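Local coordinates for protein Bd3459 (Bdellovibrio bacteriovorus, PDB 5CEC) that probably acts as a penicillin-binding-type serine peptidase on peptidoglycan, and is bound by an ankyrin-repeat immunity protein, at residues A256-F269 and T281-N293. The protein carries 1 engineered substitution. Residues are numbered along the deposited sequence; the frame is centred on the assembly and turned at random.
Sequences ADNLYWNLGGTEAF and TSDIEFHNGSGNN
Asp257 receives the turn at Gly289 and Ser290 through one carboxylate oxygen. Ser290 OG donates to Asp257 OD1 at 3.0 Å, on the syn side and 24° out of the carboxylate plane. The backbone N atoms of Gly289 and Ser290 add weak bonds to the same oxygen. Gly289 N also donates to a water. OD2 turns to Thr161 and to a water that also binds Asn292 ND2. Asn288 shapes the turn: its OD1 accepts from Gly291 N at 2.9 Å, an Asx motif, while its ND2 reaches Asn292 O and Glu294.

One face of the Tyr260 ring lies against the peptide between Asn288 and Gly289, with Asn288 C over the ring centre. Its CG is anti to the backbone N (chi1 -178°), which brings that face against the peptide, and CE1 comes within 3.6 Å of Asn288 CA. At the far end, Tyr260 OH and Thr266 OG1 share a hydrogen bond of 2.8 Å, joining helix 253-262 to helix 265-277. Another water links Trp261 NE1 to His287 O.

Phe269 and Phe286 form an offset stack, with centroids 4.7 Å apart and planes at 19°. Ile284 CD1 meets the edge of Phe269, and Val75 of helix 72-84 touches both phenylalanines.

Ala256 CB packs on Gly289 O and also touches Lys73 of a probable SxxK motif. The contact thus joins a polar, water-bridged end to an apolar one, and fixes the turn close to the probable active site.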
ATOM      1  N   ALA A 256      -2.459  -2.143 -10.355  1.00 12.99           N
ATOM      2  CA  ALA A 256      -1.410  -1.444 -11.115  1.00 12.77           C
ATOM      3  C   ALA A 256      -1.065  -2.223 -12.389  1.00 13.37           C
ATOM      4  O   ALA A 256      -0.900  -1.621 -13.465  1.00 14.44           O
ATOM      5  CB  ALA A 256      -0.172  -1.270 -10.257  1.00 14.08           C
ATOM      6  N   ASP A 257      -0.883  -3.531 -12.263  1.00 14.02           N
ATOM      7  CA  ASP A 257      -0.479  -4.339 -13.411  1.00 14.27           C
ATOM      8  C   ASP A 257      -1.579  -4.364 -14.467  1.00 15.05           C
ATOM      9  O   ASP A 257      -1.306  -4.272 -15.654  1.00 16.18           O
ATOM     10  CB  ASP A 257      -0.054  -5.754 -12.979  1.00 15.44           C
ATOM     11  CG  ASP A 257       1.257  -5.758 -12.250  1.00 17.58           C
ATOM     12  OD1 ASP A 257       2.156  -4.981 -12.651  1.00 19.51           O
ATOM     13  OD2 ASP A 257       1.420  -6.566 -11.323  1.00 18.89           O
ATOM     14  N   ASN A 258      -2.843  -4.422 -14.034  1.00 13.99           N
ATOM     15  CA  ASN A 258      -3.916  -4.424 -14.986  1.00 14.90           C
ATOM     16  C   ASN A 258      -4.113  -3.085 -15.681  1.00 14.83           C
ATOM     17  O   ASN A 258      -4.439  -3.072 -16.847  1.00 15.46           O
ATOM     18  CB  ASN A 258      -5.213  -4.974 -14.375  1.00 15.47           C
ATOM     19  CG  ASN A 258      -5.220  -6.486 -14.390  1.00 16.18           C
ATOM     20  OD1 ASN A 258      -5.475  -7.082 -15.434  1.00 16.84           O
ATOM     21  ND2 ASN A 258      -4.830  -7.105 -13.275  1.00 16.04           N
ATOM     22  N   LEU A 259      -3.922  -1.982 -14.958  1.00 14.02           N
ATOM     23  CA  LEU A 259      -3.964  -0.684 -15.620  1.00 15.20           C
ATOM     24  C   LEU A 259      -2.881  -0.629 -16.707  1.00 15.12           C
ATOM     25  O   LEU A 259      -3.138  -0.175 -17.809  1.00 16.51           O
ATOM     26  CB  LEU A 259      -3.779   0.459 -14.639  1.00 15.41           C
ATOM     27  CG  LEU A 259      -4.995   0.823 -13.793  1.00 15.56           C
ATOM     28  CD1 LEU A 259      -4.609   1.760 -12.691  1.00 16.50           C
ATOM     29  CD2 LEU A 259      -6.129   1.410 -14.640  1.00 16.66           C
ATOM     30  N   TYR A 260      -1.662  -1.063 -16.373  1.00 14.64           N
ATOM     31  CA  TYR A 260      -0.529  -1.005 -17.309  1.00 16.01           C
ATOM     32  C   TYR A 260      -0.799  -1.850 -18.529  1.00 15.50           C
ATOM     33  O   TYR A 260      -0.556  -1.409 -19.665  1.00 18.05           O
ATOM     34  CB  TYR A 260       0.697  -1.448 -16.553  1.00 16.17           C
ATOM     35  CG  TYR A 260       2.019  -1.444 -17.236  1.00 16.90           C
ATOM     36  CD1 TYR A 260       2.489  -2.579 -17.889  1.00 17.61           C
ATOM     37  CD2 TYR A 260       2.848  -0.338 -17.171  1.00 17.13           C
ATOM     38  CE1 TYR A 260       3.748  -2.614 -18.452  1.00 18.47           C
ATOM     39  CE2 TYR A 260       4.111  -0.353 -17.762  1.00 18.75           C
ATOM     40  CZ  TYR A 260       4.553  -1.484 -18.394  1.00 18.01           C
ATOM     41  OH  TYR A 260       5.811  -1.470 -18.921  1.00 20.89           O
ATOM     42  N   TRP A 261      -1.340  -3.050 -18.349  1.00 15.41           N
ATOM     43  CA  TRP A 261      -1.683  -3.883 -19.492  1.00 16.53           C
ATOM     44  C   TRP A 261      -2.841  -3.308 -20.294  1.00 17.24           C
ATOM     45  O   TRP A 261      -2.808  -3.295 -21.530  1.00 18.99           O
ATOM     46  CB  TRP A 261      -2.016  -5.302 -19.049  1.00 17.26           C
ATOM     47  CG  TRP A 261      -0.880  -6.019 -18.410  1.00 18.28           C
ATOM     48  CD1 TRP A 261       0.457  -5.897 -18.682  1.00 19.87           C
ATOM     49  CD2 TRP A 261      -0.981  -6.991 -17.363  1.00 18.35           C
ATOM     50  NE1 TRP A 261       1.186  -6.756 -17.887  1.00 20.77           N
ATOM     51  CE2 TRP A 261       0.325  -7.408 -17.045  1.00 19.17           C
ATOM     52  CE3 TRP A 261      -2.050  -7.543 -16.648  1.00 19.00           C
ATOM     53  CZ2 TRP A 261       0.577  -8.362 -16.065  1.00 20.02           C
ATOM     54  CZ3 TRP A 261      -1.774  -8.474 -15.642  1.00 19.80           C
ATOM     55  CH2 TRP A 261      -0.479  -8.874 -15.380  1.00 19.99           C
ATOM     56  N   ASN A 262      -3.849  -2.791 -19.603  1.00 17.24           N
ATOM     57  CA  ASN A 262      -4.978  -2.153 -20.285  1.00 17.33           C
ATOM     58  C   ASN A 262      -4.542  -1.041 -21.234  1.00 17.46           C
ATOM     59  O   ASN A 262      -5.150  -0.878 -22.269  1.00 19.05           O
ATOM     60  CB  ASN A 262      -5.959  -1.512 -19.288  1.00 16.85           C
ATOM     61  CG  ASN A 262      -6.839  -2.505 -18.553  1.00 16.93           C
ATOM     62  OD1 ASN A 262      -6.811  -3.720 -18.797  1.00 17.95           O
ATOM     63  ND2 ASN A 262      -7.646  -1.965 -17.661  1.00 18.11           N
ATOM     64  N   LEU A 263      -3.566  -0.251 -20.819  1.00 17.21           N
ATOM     65  CA  LEU A 263      -3.106   0.887 -21.586  1.00 17.99           C
ATOM     66  C   LEU A 263      -2.104   0.504 -22.694  1.00 18.33           C
ATOM     67  O   LEU A 263      -1.671   1.373 -23.456  1.00 20.23           O
ATOM     68  CB  LEU A 263      -2.536   1.946 -20.650  1.00 17.74           C
ATOM     69  CG  LEU A 263      -3.524   2.509 -19.623  1.00 18.95           C
ATOM     70  CD1 LEU A 263      -2.846   3.385 -18.580  1.00 20.03           C
ATOM     71  CD2 LEU A 263      -4.589   3.337 -20.323  1.00 21.29           C
ATOM     72  N   GLY A 264      -1.794  -0.794 -22.814  1.00 19.27           N
ATOM     73  CA  GLY A 264      -0.975  -1.323 -23.922  1.00 19.61           C
ATOM     74  C   GLY A 264       0.342  -1.967 -23.529  1.00 20.12           C
ATOM     75  O   GLY A 264       1.130  -2.376 -24.393  1.00 21.48           O
ATOM     76  N   GLY A 265       0.607  -2.059 -22.228  1.00 18.64           N
ATOM     77  CA  GLY A 265       1.807  -2.720 -21.754  1.00 19.43           C
ATOM     78  C   GLY A 265       3.079  -1.945 -22.072  1.00 20.14           C
ATOM     79  O   GLY A 265       3.069  -0.720 -22.328  1.00 20.07           O
ATOM     80  N   THR A 266       4.192  -2.667 -22.066  1.00 19.87           N
ATOM     81  CA  THR A 266       5.507  -2.032 -22.125  1.00 20.18           C
ATOM     82  C   THR A 266       5.757  -1.273 -23.414  1.00 20.76           C
ATOM     83  O   THR A 266       6.302  -0.170 -23.372  1.00 21.09           O
ATOM     84  CB  THR A 266       6.600  -3.073 -21.872  1.00 21.19           C
ATOM     85  OG1 THR A 266       6.393  -3.628 -20.559  1.00 21.92           O
ATOM     86  CG2 THR A 266       8.019  -2.458 -21.963  1.00 21.32           C
ATOM     87  N   GLU A 267       5.371  -1.829 -24.563  1.00 21.71           N
ATOM     88  CA  GLU A 267       5.589  -1.083 -25.805  1.00 23.07           C
ATOM     89  C   GLU A 267       4.859   0.244 -25.771  1.00 22.69           C
ATOM     90  O   GLU A 267       5.404   1.259 -26.193  1.00 23.24           O
ATOM     91  CB  GLU A 267       5.163  -1.909 -27.014  1.00 27.68           C
ATOM     92  CG  GLU A 267       6.092  -3.084 -27.268  1.00 33.22           C
ATOM     93  CD  GLU A 267       5.803  -3.817 -28.574  1.00 41.21           C
ATOM     94  OE1 GLU A 267       4.934  -3.383 -29.365  1.00 45.91           O
ATOM     95  OE2 GLU A 267       6.476  -4.840 -28.821  1.00 49.75           O
ATOM     96  N   ALA A 268       3.631   0.252 -25.268  1.00 21.08           N
ATOM     97  CA  ALA A 268       2.845   1.482 -25.208  1.00 19.13           C
ATOM     98  C   ALA A 268       3.384   2.455 -24.158  1.00 19.44           C
ATOM     99  O   ALA A 268       3.421   3.670 -24.376  1.00 20.86           O
ATOM    100  CB  ALA A 268       1.383   1.167 -24.941  1.00 19.80           C
ATOM    101  N   PHE A 269       3.813   1.926 -23.024  1.00 18.52           N
ATOM    102  CA  PHE A 269       4.404   2.759 -21.999  1.00 18.32           C
ATOM    103  C   PHE A 269       5.668   3.470 -22.503  1.00 19.91           C
ATOM    104  O   PHE A 269       5.873   4.687 -22.278  1.00 19.42           O
ATOM    105  CB  PHE A 269       4.779   1.951 -20.752  1.00 19.00           C
ATOM    106  CG  PHE A 269       5.463   2.777 -19.729  1.00 20.46           C
ATOM    107  CD1 PHE A 269       4.737   3.706 -18.986  1.00 22.43           C
ATOM    108  CD2 PHE A 269       6.847   2.739 -19.603  1.00 20.02           C
ATOM    109  CE1 PHE A 269       5.374   4.535 -18.072  1.00 24.21           C
ATOM    110  CE2 PHE A 269       7.485   3.553 -18.696  1.00 21.46           C
ATOM    111  CZ  PHE A 269       6.759   4.465 -17.940  1.00 24.15           C
ATOM    112  N   THR A 281      15.145   4.649 -22.535  1.00 32.36           N
ATOM    113  CA  THR A 281      15.510   3.526 -21.644  1.00 35.94           C
ATOM    114  C   THR A 281      16.528   3.889 -20.572  1.00 31.23           C
ATOM    115  O   THR A 281      16.514   3.315 -19.486  1.00 32.27           O
ATOM    116  CB  THR A 281      16.163   2.345 -22.405  1.00 41.79           C
ATOM    117  OG1 THR A 281      17.513   2.679 -22.764  1.00 49.02           O
ATOM    118  CG2 THR A 281      15.378   1.949 -23.609  1.00 40.94           C
ATOM    119  N   SER A 282      17.423   4.811 -20.920  1.00 31.98           N
ATOM    120  CA  SER A 282      18.444   5.288 -19.999  1.00 31.65           C
ATOM    121  C   SER A 282      17.861   6.106 -18.821  1.00 28.21           C
ATOM    122  O   SER A 282      18.495   6.209 -17.790  1.00 30.80           O
ATOM    123  CB  SER A 282      19.513   6.076 -20.794  1.00 32.85           C
ATOM    124  OG  SER A 282      19.103   7.420 -21.046  1.00 38.57           O
ATOM    125  N   ASP A 283      16.675   6.688 -18.994  1.00 25.17           N
ATOM    126  CA  ASP A 283      15.969   7.451 -17.955  1.00 22.34           C
ATOM    127  C   ASP A 283      14.992   6.584 -17.152  1.00 21.39           C
ATOM    128  O   ASP A 283      14.834   6.780 -15.958  1.00 20.75           O
ATOM    129  CB  ASP A 283      15.165   8.583 -18.580  1.00 23.61           C
ATOM    130  CG  ASP A 283      16.015   9.520 -19.416  1.00 26.28           C
ATOM    131  OD1 ASP A 283      16.997  10.026 -18.853  1.00 31.73           O
ATOM    132  OD2 ASP A 283      15.719   9.730 -20.622  1.00 28.10           O
ATOM    133  N   ILE A 284      14.321   5.665 -17.840  1.00 20.87           N
ATOM    134  CA  ILE A 284      13.262   4.863 -17.240  1.00 20.55           C
ATOM    135  C   ILE A 284      13.040   3.592 -18.043  1.00 22.39           C
ATOM    136  O   ILE A 284      12.958   3.641 -19.260  1.00 25.80           O
ATOM    137  CB  ILE A 284      11.947   5.691 -17.129  1.00 21.52           C
ATOM    138  CG1 ILE A 284      10.832   4.889 -16.446  1.00 22.42           C
ATOM    139  CG2 ILE A 284      11.481   6.230 -18.482  1.00 23.46           C
ATOM    140  CD1 ILE A 284       9.696   5.747 -15.918  1.00 23.73           C
ATOM    141  N   GLU A 285      12.971   2.450 -17.358  1.00 20.23           N
ATOM    142  CA  GLU A 285      12.784   1.181 -18.029  1.00 22.81           C
ATOM    143  C   GLU A 285      11.810   0.375 -17.204  1.00 20.95           C
ATOM    144  O   GLU A 285      12.124  -0.060 -16.097  1.00 22.21           O
ATOM    145  CB  GLU A 285      14.100   0.459 -18.200  1.00 24.56           C
ATOM    146  CG  GLU A 285      13.983  -0.843 -18.954  1.00 28.16           C
ATOM    147  CD  GLU A 285      15.287  -1.600 -19.035  1.00 29.25           C
ATOM    148  OE1 GLU A 285      16.365  -0.969 -19.141  1.00 32.06           O
ATOM    149  OE2 GLU A 285      15.228  -2.841 -19.019  1.00 34.83           O
ATOM    150  N   PHE A 286      10.617   0.212 -17.750  1.00 20.71           N
ATOM    151  CA  PHE A 286       9.555  -0.515 -17.104  1.00 19.06           C
ATOM    152  C   PHE A 286       9.276  -1.851 -17.796  1.00 18.50           C
ATOM    153  O   PHE A 286       9.459  -2.011 -19.012  1.00 21.02           O
ATOM    154  CB  PHE A 286       8.256   0.312 -17.120  1.00 20.62           C
ATOM    155  CG  PHE A 286       8.060   1.190 -15.905  1.00 18.46           C
ATOM    156  CD1 PHE A 286       9.118   1.898 -15.331  1.00 19.07           C
ATOM    157  CD2 PHE A 286       6.798   1.322 -15.343  1.00 18.51           C
ATOM    158  CE1 PHE A 286       8.901   2.700 -14.214  1.00 18.71           C
ATOM    159  CE2 PHE A 286       6.589   2.139 -14.239  1.00 17.92           C
ATOM    160  CZ  PHE A 286       7.628   2.822 -13.675  1.00 18.03           C
ATOM    161  N   HIS A 287       8.811  -2.801 -17.000  1.00 18.36           N
ATOM    162  CA  HIS A 287       8.308  -4.054 -17.502  1.00 19.07           C
ATOM    163  C   HIS A 287       6.926  -4.395 -16.973  1.00 19.25           C
ATOM    164  O   HIS A 287       6.320  -5.341 -17.481  1.00 22.26           O
ATOM    165  CB  HIS A 287       9.285  -5.185 -17.150  1.00 22.28           C
ATOM    166  CG  HIS A 287      10.695  -4.884 -17.521  1.00 28.86           C
ATOM    167  ND1 HIS A 287      11.168  -5.106 -18.791  1.00 34.06           N
ATOM    168  CD2 HIS A 287      11.709  -4.307 -16.833  1.00 31.42           C
ATOM    169  CE1 HIS A 287      12.420  -4.704 -18.871  1.00 35.09           C
ATOM    170  NE2 HIS A 287      12.777  -4.227 -17.691  1.00 34.38           N
ATOM    171  N   ASN A 288       6.440  -3.686 -15.950  1.00 18.59           N
ATOM    172  CA  ASN A 288       5.117  -3.908 -15.431  1.00 18.17           C
ATOM    173  C   ASN A 288       4.652  -2.636 -14.760  1.00 16.28           C
ATOM    174  O   ASN A 288       5.405  -1.652 -14.679  1.00 17.41           O
ATOM    175  CB  ASN A 288       5.067  -5.149 -14.516  1.00 18.40           C
ATOM    176  CG  ASN A 288       5.897  -5.005 -13.250  1.00 19.06           C
ATOM    177  OD1 ASN A 288       6.154  -3.929 -12.762  1.00 18.15           O
ATOM    178  ND2 ASN A 288       6.357  -6.129 -12.732  1.00 23.11           N
ATOM    179  N   GLY A 289       3.414  -2.628 -14.286  1.00 16.55           N
ATOM    180  CA  GLY A 289       2.847  -1.440 -13.687  1.00 17.12           C
ATOM    181  C   GLY A 289       3.092  -1.304 -12.202  1.00 16.13           C
ATOM    182  O   GLY A 289       2.964  -0.228 -11.648  1.00 14.65           O
ATOM    183  N   SER A 290       3.432  -2.418 -11.555  1.00 16.23           N
ATOM    184  CA  SER A 290       3.464  -2.495 -10.105  1.00 16.67           C
ATOM    185  C   SER A 290       4.805  -2.219  -9.459  1.00 15.83           C
ATOM    186  O   SER A 290       4.850  -1.799  -8.292  1.00 15.92           O
ATOM    187  CB  SER A 290       2.952  -3.859  -9.647  1.00 17.46           C
ATOM    188  OG  SER A 290       3.785  -4.858 -10.139  1.00 18.97           O
ATOM    189  N   GLY A 291       5.899  -2.557 -10.166  1.00 16.23           N
ATOM    190  CA  GLY A 291       7.241  -2.454  -9.602  1.00 16.89           C
ATOM    191  C   GLY A 291       7.893  -3.707  -9.053  1.00 20.05           C
ATOM    192  O   GLY A 291       9.074  -3.691  -8.679  1.00 20.98           O
ATOM    193  N   ASN A 292       7.163  -4.800  -9.028  1.00 19.71           N
ATOM    194  CA  ASN A 292       7.737  -5.975  -8.375  1.00 21.35           C
ATOM    195  C   ASN A 292       8.601  -6.757  -9.385  1.00 20.69           C
ATOM    196  O   ASN A 292       8.732  -6.399 -10.554  1.00 22.53           O
ATOM    197  CB  ASN A 292       6.675  -6.829  -7.706  1.00 24.24           C
ATOM    198  CG  ASN A 292       5.759  -7.469  -8.690  1.00 26.61           C
ATOM    199  OD1 ASN A 292       5.844  -7.196  -9.873  1.00 29.22           O
ATOM    200  ND2 ASN A 292       4.934  -8.383  -8.230  1.00 31.03           N
ATOM    201  N   ASN A 293       9.249  -7.782  -8.902  1.00 20.16           N
ATOM    202  CA  ASN A 293      10.181  -8.553  -9.697  1.00 20.88           C
ATOM    203  C   ASN A 293       9.495  -9.369 -10.772  1.00 23.91           C
ATOM    204  O   ASN A 293       8.676 -10.219 -10.459  1.00 26.79           O
ATOM    205  CB  ASN A 293      10.955  -9.465  -8.775  1.00 22.60           C
ATOM    206  CG  ASN A 293      12.142 -10.122  -9.444  1.00 23.56           C
ATOM    207  OD1 ASN A 293      12.418  -9.922 -10.634  1.00 24.77           O
ATOM    208  ND2 ASN A 293      12.849 -10.931  -8.677  1.00 26.24           N
TER
HETATM  209  O   HOH W   1       3.026  -8.593 -10.671  1.00 26.81           O
HETATM  210  O   HOH W   2       1.956  -4.898 -15.584  1.00 28.01           O
HETATM  211  O   HOH W   3       4.012  -6.509 -18.107  1.00 36.38           O
HETATM  212  O   HOH W   4       7.451  -6.011 -20.677  1.00 39.90           O